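Local coordinates for putative peptide ABC-transport system periplasmic peptide-binding protein (Campylobacter jejuni, PDB 4OEU) that binds nickel together with a free histidine ligand and probably serves as the extracytoplasmic solute-binding component of an ABC transporter, at residues A[11-16]-A[24-29]; A[240-245]-A[478-483]; A[342-347]-A[378-383]. All coordinates share one frame; numbering follows the deposited sequence.

Interaction 1 of 3, residues A[11-16]-A[24-29]; sequences VENEIA and EDHDAV. With NI (nickel (II) ion), chain C; HIS (histidine), chain D.
With CG anti to the carbonyl carbon in both residues, Asn13 (chi1 -80°) and His26 (chi1 -86°) run alongside each other, their ends both directed to the nickel-histidine site in the cleft of this periplasmic binding protein. The two segments are loop between strand 6-11 and helix 30-33. Their touching parts run almost perpendicular to each other. Asn13 CB rests against His26 O, 3.0 Å away. The amide of Asn13 stands at 80° to the imidazole, and its ND2 sits at the ring edge, 3.9 Å from His26 CD2. His26 NE2 is one of six donor atoms around the nickel, at 2.0 Å. The far nitrogen of the ring is also held: His26 ND1 donates to Glu24 O at 2.7 Å, nearly straight and in the ring plane. This bond helps fix the rotation of the ring and leaves NE2 to the metal. His480 and His481 supply the other two protein donors, and the bound histidine gives the remaining three.

Away from the metal the contact becomes apolar. Val11 CG1 meets Ala28 CB, and Ile15 CG2 meets Val29 CG2. Ile15 CD1 also comes near Asp27 OD1, while the other oxygen of that carboxylate, OD2, caps Ile30 N at the turn into the helix. A water joins the backbones, donating to Asn13 O at 3.0 Å and accepting from Ala28 N at 3.2 Å.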
loop_
_atom_site.group_PDB
_atom_site.type_symbol
_atom_site.label_atom_id
_atom_site.label_comp_id
_atom_site.label_asym_id
_atom_site.label_seq_id
_atom_site.Cartn_x
_atom_site.Cartn_y
_atom_site.Cartn_z
ATOM N N VAL A 11 -0.762 15.126 2.282
ATOM C CA VAL A 11 -0.708 13.666 2.348
ATOM C C VAL A 11 -0.142 13.270 3.710
ATOM O O VAL A 11 0.674 14.000 4.281
ATOM C CB VAL A 11 0.151 13.049 1.210
ATOM C CG1 VAL A 11 -0.347 13.500 -0.156
ATOM C CG2 VAL A 11 1.622 13.393 1.393
ATOM N N GLU A 12 -0.571 12.121 4.229
ATOM C CA GLU A 12 -0.155 11.707 5.568
ATOM C C GLU A 12 1.236 11.076 5.589
ATOM O O GLU A 12 1.958 11.204 6.578
ATOM C CB GLU A 12 -1.172 10.732 6.180
ATOM C CG GLU A 12 -1.293 9.389 5.463
ATOM C CD GLU A 12 -2.127 8.373 6.238
ATOM O OE1 GLU A 12 -2.043 8.353 7.487
ATOM O OE2 GLU A 12 -2.864 7.590 5.596
ATOM N N ASN A 13 1.625 10.408 4.508
ATOM C CA ASN A 13 2.892 9.681 4.508
ATOM C C ASN A 13 3.958 10.371 3.671
ATOM O O ASN A 13 3.690 10.858 2.572
ATOM C CB ASN A 13 2.701 8.246 4.010
ATOM C CG ASN A 13 2.152 7.323 5.076
ATOM O OD1 ASN A 13 0.939 7.136 5.185
ATOM N ND2 ASN A 13 3.043 6.751 5.881
ATOM N N GLU A 14 5.179 10.368 4.192
ATOM C CA GLU A 14 6.316 11.007 3.543
ATOM C C GLU A 14 7.377 9.947 3.269
ATOM O O GLU A 14 7.435 8.937 3.968
ATOM C CB GLU A 14 6.866 12.123 4.438
ATOM C CG GLU A 14 7.859 13.070 3.790
ATOM C CD GLU A 14 8.338 14.142 4.759
ATOM O OE1 GLU A 14 7.882 14.137 5.926
ATOM O OE2 GLU A 14 9.160 14.993 4.355
ATOM N N ILE A 15 8.215 10.161 2.259
ATOM C CA ILE A 15 9.260 9.190 1.960
ATOM C C ILE A 15 10.621 9.878 2.015
ATOM O O ILE A 15 10.734 11.071 1.728
ATOM C CB ILE A 15 9.026 8.514 0.571
ATOM C CG1 ILE A 15 9.984 7.340 0.344
ATOM C CG2 ILE A 15 9.132 9.524 -0.567
ATOM C CD1 ILE A 15 9.596 6.455 -0.842
ATOM N N ALA A 16 11.652 9.123 2.382
ATOM C CA ALA A 16 12.996 9.677 2.511
ATOM C C ALA A 16 13.672 9.829 1.151
ATOM O O ALA A 16 14.458 10.758 0.942
ATOM C CB ALA A 16 13.841 8.812 3.432
ATOM N N GLU A 24 7.268 2.202 -1.764
ATOM C CA GLU A 24 6.628 1.257 -0.872
ATOM C C GLU A 24 5.129 1.491 -0.848
ATOM O O GLU A 24 4.468 1.195 0.147
ATOM C CB GLU A 24 7.212 1.401 0.526
ATOM C CG GLU A 24 8.666 0.983 0.624
ATOM C CD GLU A 24 9.276 1.352 1.959
ATOM O OE1 GLU A 24 8.730 2.245 2.637
ATOM O OE2 GLU A 24 10.303 0.755 2.333
ATOM N N ASP A 25 4.605 2.041 -1.942
ATOM C CA ASP A 25 3.183 2.357 -2.053
ATOM C C ASP A 25 2.667 3.190 -0.875
ATOM O O ASP A 25 1.508 3.069 -0.479
ATOM C CB ASP A 25 2.356 1.077 -2.176
ATOM C CG ASP A 25 2.620 0.333 -3.472
ATOM O OD1 ASP A 25 2.993 0.985 -4.471
ATOM O OD2 ASP A 25 2.433 -0.902 -3.496
ATOM N N HIS A 26 3.531 4.029 -0.315
ATOM C CA HIS A 26 3.149 4.865 0.817
ATOM C C HIS A 26 3.411 6.337 0.538
ATOM O O HIS A 26 3.694 7.091 1.459
ATOM C CB HIS A 26 3.907 4.452 2.079
ATOM C CG HIS A 26 3.264 3.335 2.844
ATOM N ND1 HIS A 26 3.322 2.020 2.437
ATOM C CD2 HIS A 26 2.561 3.341 4.003
ATOM C CE1 HIS A 26 2.679 1.263 3.310
ATOM N NE2 HIS A 26 2.204 2.042 4.267
ATOM N N ASP A 27 3.371 6.742 -0.724
ATOM C CA ASP A 27 3.699 8.128 -1.054
ATOM C C ASP A 27 2.946 8.625 -2.281
ATOM O O ASP A 27 2.357 7.841 -3.020
ATOM C CB ASP A 27 5.197 8.273 -1.289
ATOM C CG ASP A 27 5.614 7.717 -2.630
ATOM O OD1 ASP A 27 6.024 6.538 -2.670
ATOM O OD2 ASP A 27 5.486 8.442 -3.643
ATOM N N ALA A 28 3.012 9.932 -2.505
ATOM C CA ALA A 28 2.304 10.552 -3.610
ATOM C C ALA A 28 3.268 11.259 -4.558
ATOM O O ALA A 28 2.868 11.688 -5.631
ATOM C CB ALA A 28 1.264 11.537 -3.085
ATOM N N VAL A 29 4.529 11.393 -4.149
ATOM C CA VAL A 29 5.500 12.187 -4.903
ATOM C C VAL A 29 6.215 11.433 -6.030
ATOM O O VAL A 29 6.674 12.055 -6.994
ATOM C CB VAL A 29 6.570 12.785 -3.959
ATOM C CG1 VAL A 29 5.929 13.804 -3.019
ATOM C CG2 VAL A 29 7.262 11.686 -3.152
HETATM NI NI NI C . 0.862 1.617 5.737
HETATM N N HIS D . 1.440 -0.228 5.834
HETATM C CA HIS D . 1.405 -0.635 7.236
HETATM C C HIS D . 0.204 -0.024 7.942
HETATM O O HIS D . -0.407 0.896 7.408
HETATM C CB HIS D . 2.685 -0.201 7.950
HETATM C CG HIS D . 2.838 1.280 8.074
HETATM N ND1 HIS D . 2.366 2.164 7.113
HETATM C CD2 HIS D . 3.405 2.054 9.030
HETATM C CE1 HIS D . 2.643 3.398 7.477
HETATM N NE2 HIS D . 3.272 3.363 8.643
HETATM O OXT HIS D . -0.150 -0.389 9.067
HETATM O O HOH W 1 3.994 11.905 -0.209
#

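Interaction 2 of 3, residues A[240-245]-A[478-483]; sequences DYRALM and LGHHGV. With NI (nickel (II) ion), chain C; HIS (histidine), chain D.
Residues 240-245, which run into a strand, come closest to the loop 478-483 where the CA atoms of Asp240 and His480 are 4.5 Å apart. The loop folds back on itself there through the backbone bonds Gly482 N to Gly479 O and Val483 N to His480 O. Asp240 carries the contact with its carboxylate. Asp240 OD1 accepts from His480 ND1 at 2.8 Å, and Asp240 OD2 from His481 N at 3.1 Å. Both donors stand out of the carboxylate plane. Arg242 grips the same two oxygens end-on in a two-pronged salt bridge, Arg242 NH1 to Asp240 OD1 at 2.7 Å and Arg242 NH2 to Asp240 OD2 at 2.6 Å. At each oxygen it comes from the face opposite the other donor, with NH2 on the syn side of OD2. The bend of the Arg242 chain at chi2 (-75°) turns its guanidinium back to Asp240.

The imidazole of His480 stands at 77° to the carboxylate, with OD1 near the ring plane. At the other end of the ring, His480 NE2 binds nickel at 2.1 Å. His481 NE2 binds the same ion at 2.2 Å, and its ND1 is hydrogen-bonded to Glu12. His26 and the bound histidine complete the metal site.

Asp240 is thus a second-shell residue that helps set the rotation of His480, together with the metal bond. Its negative charge would probably make His480 NE2 a stronger donor to the metal, while Arg242 would temper that effect.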
loop_
_atom_site.group_PDB
_atom_site.type_symbol
_atom_site.label_atom_id
_atom_site.label_comp_id
_atom_site.label_asym_id
_atom_site.label_seq_id
_atom_site.Cartn_x
_atom_site.Cartn_y
_atom_site.Cartn_z
ATOM N N ASP A 240 -7.887 -0.850 0.487
ATOM C CA ASP A 240 -7.258 -0.737 1.804
ATOM C C ASP A 240 -8.082 -1.436 2.876
ATOM O O ASP A 240 -9.280 -1.178 3.009
ATOM C CB ASP A 240 -7.068 0.734 2.188
ATOM C CG ASP A 240 -6.116 0.921 3.356
ATOM O OD1 ASP A 240 -5.437 -0.050 3.761
ATOM O OD2 ASP A 240 -6.048 2.052 3.882
ATOM N N TYR A 241 -7.454 -2.331 3.630
ATOM C CA TYR A 241 -8.132 -2.932 4.770
ATOM C C TYR A 241 -7.380 -2.665 6.076
ATOM O O TYR A 241 -6.169 -2.415 6.073
ATOM C CB TYR A 241 -8.304 -4.440 4.564
ATOM C CG TYR A 241 -7.007 -5.208 4.464
ATOM C CD1 TYR A 241 -6.364 -5.673 5.605
ATOM C CD2 TYR A 241 -6.441 -5.492 3.231
ATOM C CE1 TYR A 241 -5.192 -6.378 5.523
ATOM C CE2 TYR A 241 -5.257 -6.203 3.137
ATOM C CZ TYR A 241 -4.639 -6.640 4.291
ATOM O OH TYR A 241 -3.461 -7.347 4.225
ATOM N N ARG A 242 -8.100 -2.723 7.191
ATOM C CA ARG A 242 -7.466 -2.640 8.500
ATOM C C ARG A 242 -7.562 -4.010 9.149
ATOM O O ARG A 242 -8.505 -4.766 8.895
ATOM C CB ARG A 242 -8.125 -1.570 9.387
ATOM C CG ARG A 242 -7.970 -0.151 8.874
ATOM C CD ARG A 242 -6.555 0.380 9.115
ATOM N NE ARG A 242 -6.293 1.573 8.317
ATOM C CZ ARG A 242 -5.938 1.530 7.035
ATOM N NH1 ARG A 242 -5.794 0.359 6.430
ATOM N NH2 ARG A 242 -5.712 2.650 6.359
ATOM N N ALA A 243 -6.575 -4.329 9.975
ATOM C CA ALA A 243 -6.523 -5.625 10.628
ATOM C C ALA A 243 -5.646 -5.554 11.868
ATOM O O ALA A 243 -4.944 -4.564 12.090
ATOM C CB ALA A 243 -6.001 -6.693 9.665
ATOM N N LEU A 244 -5.712 -6.596 12.689
ATOM C CA LEU A 244 -4.782 -6.749 13.797
ATOM C C LEU A 244 -3.661 -7.693 13.395
ATOM O O LEU A 244 -3.905 -8.867 13.119
ATOM C CB LEU A 244 -5.489 -7.274 15.052
ATOM C CG LEU A 244 -4.540 -7.471 16.237
ATOM C CD1 LEU A 244 -3.998 -6.123 16.707
ATOM C CD2 LEU A 244 -5.228 -8.193 17.388
ATOM N N MET A 245 -2.434 -7.183 13.364
ATOM C CA MET A 245 -1.281 -8.009 13.038
ATOM C C MET A 245 -0.808 -8.761 14.269
ATOM O O MET A 245 -0.398 -8.150 15.255
ATOM C CB MET A 245 -0.134 -7.151 12.491
ATOM C CG MET A 245 1.179 -7.911 12.299
ATOM S SD MET A 245 2.652 -6.858 12.474
ATOM C CE MET A 245 2.900 -6.965 14.248
ATOM N N LEU A 478 -8.824 3.270 -4.869
ATOM C CA LEU A 478 -7.602 3.711 -4.210
ATOM C C LEU A 478 -6.855 2.533 -3.602
ATOM O O LEU A 478 -7.415 1.448 -3.442
ATOM C CB LEU A 478 -7.922 4.750 -3.127
ATOM C CG LEU A 478 -8.656 6.020 -3.578
ATOM C CD1 LEU A 478 -8.800 7.016 -2.433
ATOM C CD2 LEU A 478 -7.932 6.662 -4.746
ATOM N N GLY A 479 -5.577 2.746 -3.296
ATOM C CA GLY A 479 -4.782 1.760 -2.592
ATOM C C GLY A 479 -4.664 2.084 -1.110
ATOM O O GLY A 479 -5.395 2.929 -0.578
ATOM N N HIS A 480 -3.721 1.413 -0.456
ATOM C CA HIS A 480 -3.438 1.576 0.966
ATOM C C HIS A 480 -3.134 3.041 1.326
ATOM O O HIS A 480 -2.391 3.718 0.610
ATOM C CB HIS A 480 -2.271 0.642 1.331
ATOM C CG HIS A 480 -1.823 0.736 2.751
ATOM N ND1 HIS A 480 -2.697 0.690 3.814
ATOM C CD2 HIS A 480 -0.582 0.819 3.287
ATOM C CE1 HIS A 480 -2.019 0.781 4.945
ATOM N NE2 HIS A 480 -0.731 0.847 4.654
ATOM N N HIS A 481 -3.737 3.519 2.418
ATOM C CA HIS A 481 -3.666 4.927 2.862
ATOM C C HIS A 481 -4.331 5.896 1.883
ATOM O O HIS A 481 -4.193 7.112 2.019
ATOM C CB HIS A 481 -2.219 5.394 3.083
ATOM C CG HIS A 481 -1.516 4.717 4.215
ATOM N ND1 HIS A 481 -1.817 4.958 5.541
ATOM C CD2 HIS A 481 -0.502 3.821 4.216
ATOM C CE1 HIS A 481 -1.022 4.232 6.308
ATOM N NE2 HIS A 481 -0.217 3.531 5.528
ATOM N N GLY A 482 -5.040 5.373 0.894
ATOM C CA GLY A 482 -5.659 6.244 -0.086
ATOM C C GLY A 482 -4.693 6.676 -1.178
ATOM O O GLY A 482 -5.025 7.522 -2.006
ATOM N N VAL A 483 -3.500 6.089 -1.185
ATOM C CA VAL A 483 -2.528 6.362 -2.238
ATOM C C VAL A 483 -3.154 6.127 -3.608
ATOM O O VAL A 483 -3.791 5.094 -3.851
ATOM C CB VAL A 483 -1.265 5.483 -2.093
ATOM C CG1 VAL A 483 -0.411 5.552 -3.352
ATOM C CG2 VAL A 483 -0.457 5.909 -0.871
HETATM NI NI NI C . 0.862 1.617 5.737
HETATM N N HIS D . 1.440 -0.228 5.834
HETATM C CA HIS D . 1.405 -0.635 7.236
HETATM C C HIS D . 0.204 -0.024 7.942
HETATM O O HIS D . -0.407 0.896 7.408
HETATM C CB HIS D . 2.685 -0.201 7.950
HETATM C CG HIS D . 2.838 1.280 8.074
HETATM N ND1 HIS D . 2.366 2.164 7.113
HETATM C CD2 HIS D . 3.405 2.054 9.030
HETATM C CE1 HIS D . 2.643 3.398 7.477
HETATM N NE2 HIS D . 3.272 3.363 8.643
HETATM O OXT HIS D . -0.150 -0.389 9.067
HETATM O O HOH W 2 -5.129 5.812 6.124
#

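Interaction 3 of 3, residues A[342-347]-A[378-383]; sequences PLRVSL and DSFLIG. With HIS (histidine), chain D.
The carboxylate oxygen OXT of the bound histidine is gripped from both segments. Arg344 NH2 donates to OXT of the bound histidine at 2.7 Å, almost straight at 170°, and Gly383 N donates to the same OXT at 2.9 Å along a more bent path. Arg344 NH1 holds the second carboxylate oxygen, O of the bound histidine, at 2.8 Å. The guanidinium thus meets the ligand carboxylate edge-on with two nitrogens. That second oxygen is also a nickel ligand.

Arg344 comes from helix 342-357, and Gly383 lies on strand 379-384 of the large mixed sheet. The axes of the short segments approach to 9.1 Å, with N-to-C directions 138° apart. The helix packs against the strand through Leu381, whose side chain points at it. Leu381 CD2 lies against Leu347 CB in a tight contact and also touches CB of Arg344. The Leu347 and Leu381 side chains cross at about a right angle.

The Arg344 side chain passes along the strand to the ligand. Arg344 NH2 has a second acceptor, Leu381 O, at 2.8 Å, in the carbonyl plane and on a lone pair. Asp341 completes the hold with a salt bridge to NE. CG of Arg344 lies beside the backbone N (chi1 -53°), and the bend at chi2 then brings the guanidinium to the strand backbone.

Apolar groups also flank OXT. Ile382 CG1 comes to 3.3 Å from OXT of the bound histidine, and CE2 of Phe380 is also close by. The Phe380 ring is stacked with Tyr374.

Arg344 and Gly383 bind the carboxylate of this histidine, consistent with recognition of a free amino acid. The positive charges of Arg344 and the nickel together probably balance that carboxylate, and the bonds of Arg344 to Leu381 and Asp341 hold its guanidinium in position.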
loop_
_atom_site.group_PDB
_atom_site.type_symbol
_atom_site.label_atom_id
_atom_site.label_comp_id
_atom_site.label_asym_id
_atom_site.label_seq_id
_atom_site.Cartn_x
_atom_site.Cartn_y
_atom_site.Cartn_z
ATOM N N PRO A 342 -7.056 8.184 14.287
ATOM C CA PRO A 342 -8.146 7.966 15.248
ATOM C C PRO A 342 -8.882 6.655 14.982
ATOM O O PRO A 342 -9.324 6.002 15.931
ATOM C CB PRO A 342 -9.071 9.173 15.027
ATOM C CG PRO A 342 -8.726 9.683 13.662
ATOM C CD PRO A 342 -7.260 9.401 13.482
ATOM N N LEU A 343 -9.008 6.276 13.710
ATOM C CA LEU A 343 -9.672 5.024 13.373
ATOM C C LEU A 343 -8.924 3.836 13.970
ATOM O O LEU A 343 -9.539 2.917 14.511
ATOM C CB LEU A 343 -9.792 4.856 11.857
ATOM C CG LEU A 343 -10.242 3.457 11.418
ATOM C CD1 LEU A 343 -11.658 3.175 11.879
ATOM C CD2 LEU A 343 -10.133 3.304 9.916
ATOM N N ARG A 344 -7.598 3.854 13.876
ATOM C CA ARG A 344 -6.804 2.772 14.442
ATOM C C ARG A 344 -6.865 2.727 15.966
ATOM O O ARG A 344 -6.978 1.649 16.550
ATOM C CB ARG A 344 -5.358 2.856 13.965
ATOM C CG ARG A 344 -5.231 2.935 12.452
ATOM C CD ARG A 344 -3.955 2.272 11.976
ATOM N NE ARG A 344 -3.674 2.582 10.579
ATOM C CZ ARG A 344 -2.786 1.935 9.830
ATOM N NH1 ARG A 344 -2.595 2.296 8.565
ATOM N NH2 ARG A 344 -2.097 0.925 10.342
ATOM N N VAL A 345 -6.797 3.889 16.612
ATOM C CA VAL A 345 -6.898 3.936 18.064
ATOM C C VAL A 345 -8.254 3.389 18.490
ATOM O O VAL A 345 -8.341 2.520 19.357
ATOM C CB VAL A 345 -6.718 5.378 18.605
ATOM C CG1 VAL A 345 -6.929 5.426 20.110
ATOM C CG2 VAL A 345 -5.344 5.923 18.237
ATOM N N SER A 346 -9.306 3.854 17.828
ATOM C CA SER A 346 -10.654 3.391 18.135
ATOM C C SER A 346 -10.806 1.888 17.904
ATOM O O SER A 346 -11.429 1.193 18.702
ATOM C CB SER A 346 -11.686 4.159 17.307
ATOM O OG SER A 346 -11.541 5.560 17.478
ATOM N N LEU A 347 -10.243 1.392 16.807
ATOM C CA LEU A 347 -10.311 -0.030 16.506
ATOM C C LEU A 347 -9.573 -0.851 17.565
ATOM O O LEU A 347 -10.053 -1.900 17.992
ATOM C CB LEU A 347 -9.736 -0.307 15.117
ATOM C CG LEU A 347 -10.598 -0.026 13.888
ATOM C CD1 LEU A 347 -9.776 -0.057 12.606
ATOM C CD2 LEU A 347 -11.694 -1.048 13.819
ATOM N N ASP A 378 3.763 -6.759 20.434
ATOM C CA ASP A 378 2.986 -7.993 20.515
ATOM C C ASP A 378 1.979 -8.090 19.382
ATOM O O ASP A 378 1.854 -9.125 18.737
ATOM C CB ASP A 378 2.245 -8.099 21.853
ATOM C CG ASP A 378 3.179 -8.280 23.034
ATOM O OD1 ASP A 378 4.290 -8.831 22.855
ATOM O OD2 ASP A 378 2.790 -7.862 24.145
ATOM N N SER A 379 1.251 -7.004 19.150
ATOM C CA SER A 379 0.255 -6.967 18.084
ATOM C C SER A 379 0.111 -5.524 17.640
ATOM O O SER A 379 0.420 -4.605 18.393
ATOM C CB SER A 379 -1.083 -7.556 18.550
ATOM O OG SER A 379 -1.730 -6.691 19.459
ATOM N N PHE A 380 -0.366 -5.327 16.417
ATOM C CA PHE A 380 -0.329 -4.008 15.792
ATOM C C PHE A 380 -1.526 -3.803 14.892
ATOM O O PHE A 380 -1.887 -4.680 14.101
ATOM C CB PHE A 380 0.980 -3.854 15.001
ATOM C CG PHE A 380 1.098 -2.576 14.206
ATOM C CD1 PHE A 380 1.256 -1.349 14.839
ATOM C CD2 PHE A 380 1.130 -2.615 12.817
ATOM C CE1 PHE A 380 1.399 -0.176 14.099
ATOM C CE2 PHE A 380 1.276 -1.449 12.071
ATOM C CZ PHE A 380 1.407 -0.229 12.714
ATOM N N LEU A 381 -2.181 -2.663 15.039
ATOM C CA LEU A 381 -3.293 -2.383 14.157
ATOM C C LEU A 381 -2.776 -1.919 12.793
ATOM O O LEU A 381 -2.446 -0.742 12.586
ATOM C CB LEU A 381 -4.224 -1.355 14.764
ATOM C CG LEU A 381 -5.616 -1.738 14.284
ATOM C CD1 LEU A 381 -6.122 -2.997 14.996
ATOM C CD2 LEU A 381 -6.513 -0.611 14.538
ATOM N N ILE A 382 -2.733 -2.870 11.868
ATOM C CA ILE A 382 -2.030 -2.727 10.614
ATOM C C ILE A 382 -3.006 -2.443 9.480
ATOM O O ILE A 382 -4.231 -2.530 9.663
ATOM C CB ILE A 382 -1.225 -4.005 10.298
ATOM C CG1 ILE A 382 -0.058 -3.712 9.347
ATOM C CG2 ILE A 382 -2.139 -5.085 9.748
ATOM C CD1 ILE A 382 1.015 -4.774 9.375
ATOM N N GLY A 383 -2.455 -2.064 8.328
ATOM C CA GLY A 383 -3.221 -1.882 7.111
ATOM C C GLY A 383 -2.401 -2.181 5.864
ATOM O O GLY A 383 -1.182 -1.962 5.838
HETATM N N HIS D . 1.440 -0.228 5.834
HETATM C CA HIS D . 1.405 -0.635 7.236
HETATM C C HIS D . 0.204 -0.024 7.942
HETATM O O HIS D . -0.407 0.896 7.408
HETATM C CB HIS D . 2.685 -0.201 7.950
HETATM C CG HIS D . 2.838 1.280 8.074
HETATM N ND1 HIS D . 2.366 2.164 7.113
HETATM C CD2 HIS D . 3.405 2.054 9.030
HETATM C CE1 HIS D . 2.643 3.398 7.477
HETATM N NE2 HIS D . 3.272 3.363 8.643
HETATM O OXT HIS D . -0.150 -0.389 9.067
#

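Interaction 1 comes first along the chain, in the loop between strand 6-11 and helix 30-33. Interaction 3 is nested inside the long loop closed by interaction 2. The centres of interaction 1 and interaction 2 are about 14 Å apart. Those of interaction 2 and interaction 3 are about 11 Å apart, and those of interaction 1 and interaction 3 about 19 Å. Strands 241-246 and 379-384 are antiparallel neighbours in the large mixed sheet, so interactions 2 and 3 share it. Interactions 1 and 2 supply the protein ligands of the nickel, and interaction 3 holds the carboxylate of the bound histidine. Parts distant in sequence thus converge on one metal-histidine complex, consistent with ligand capture by a solute-binding protein.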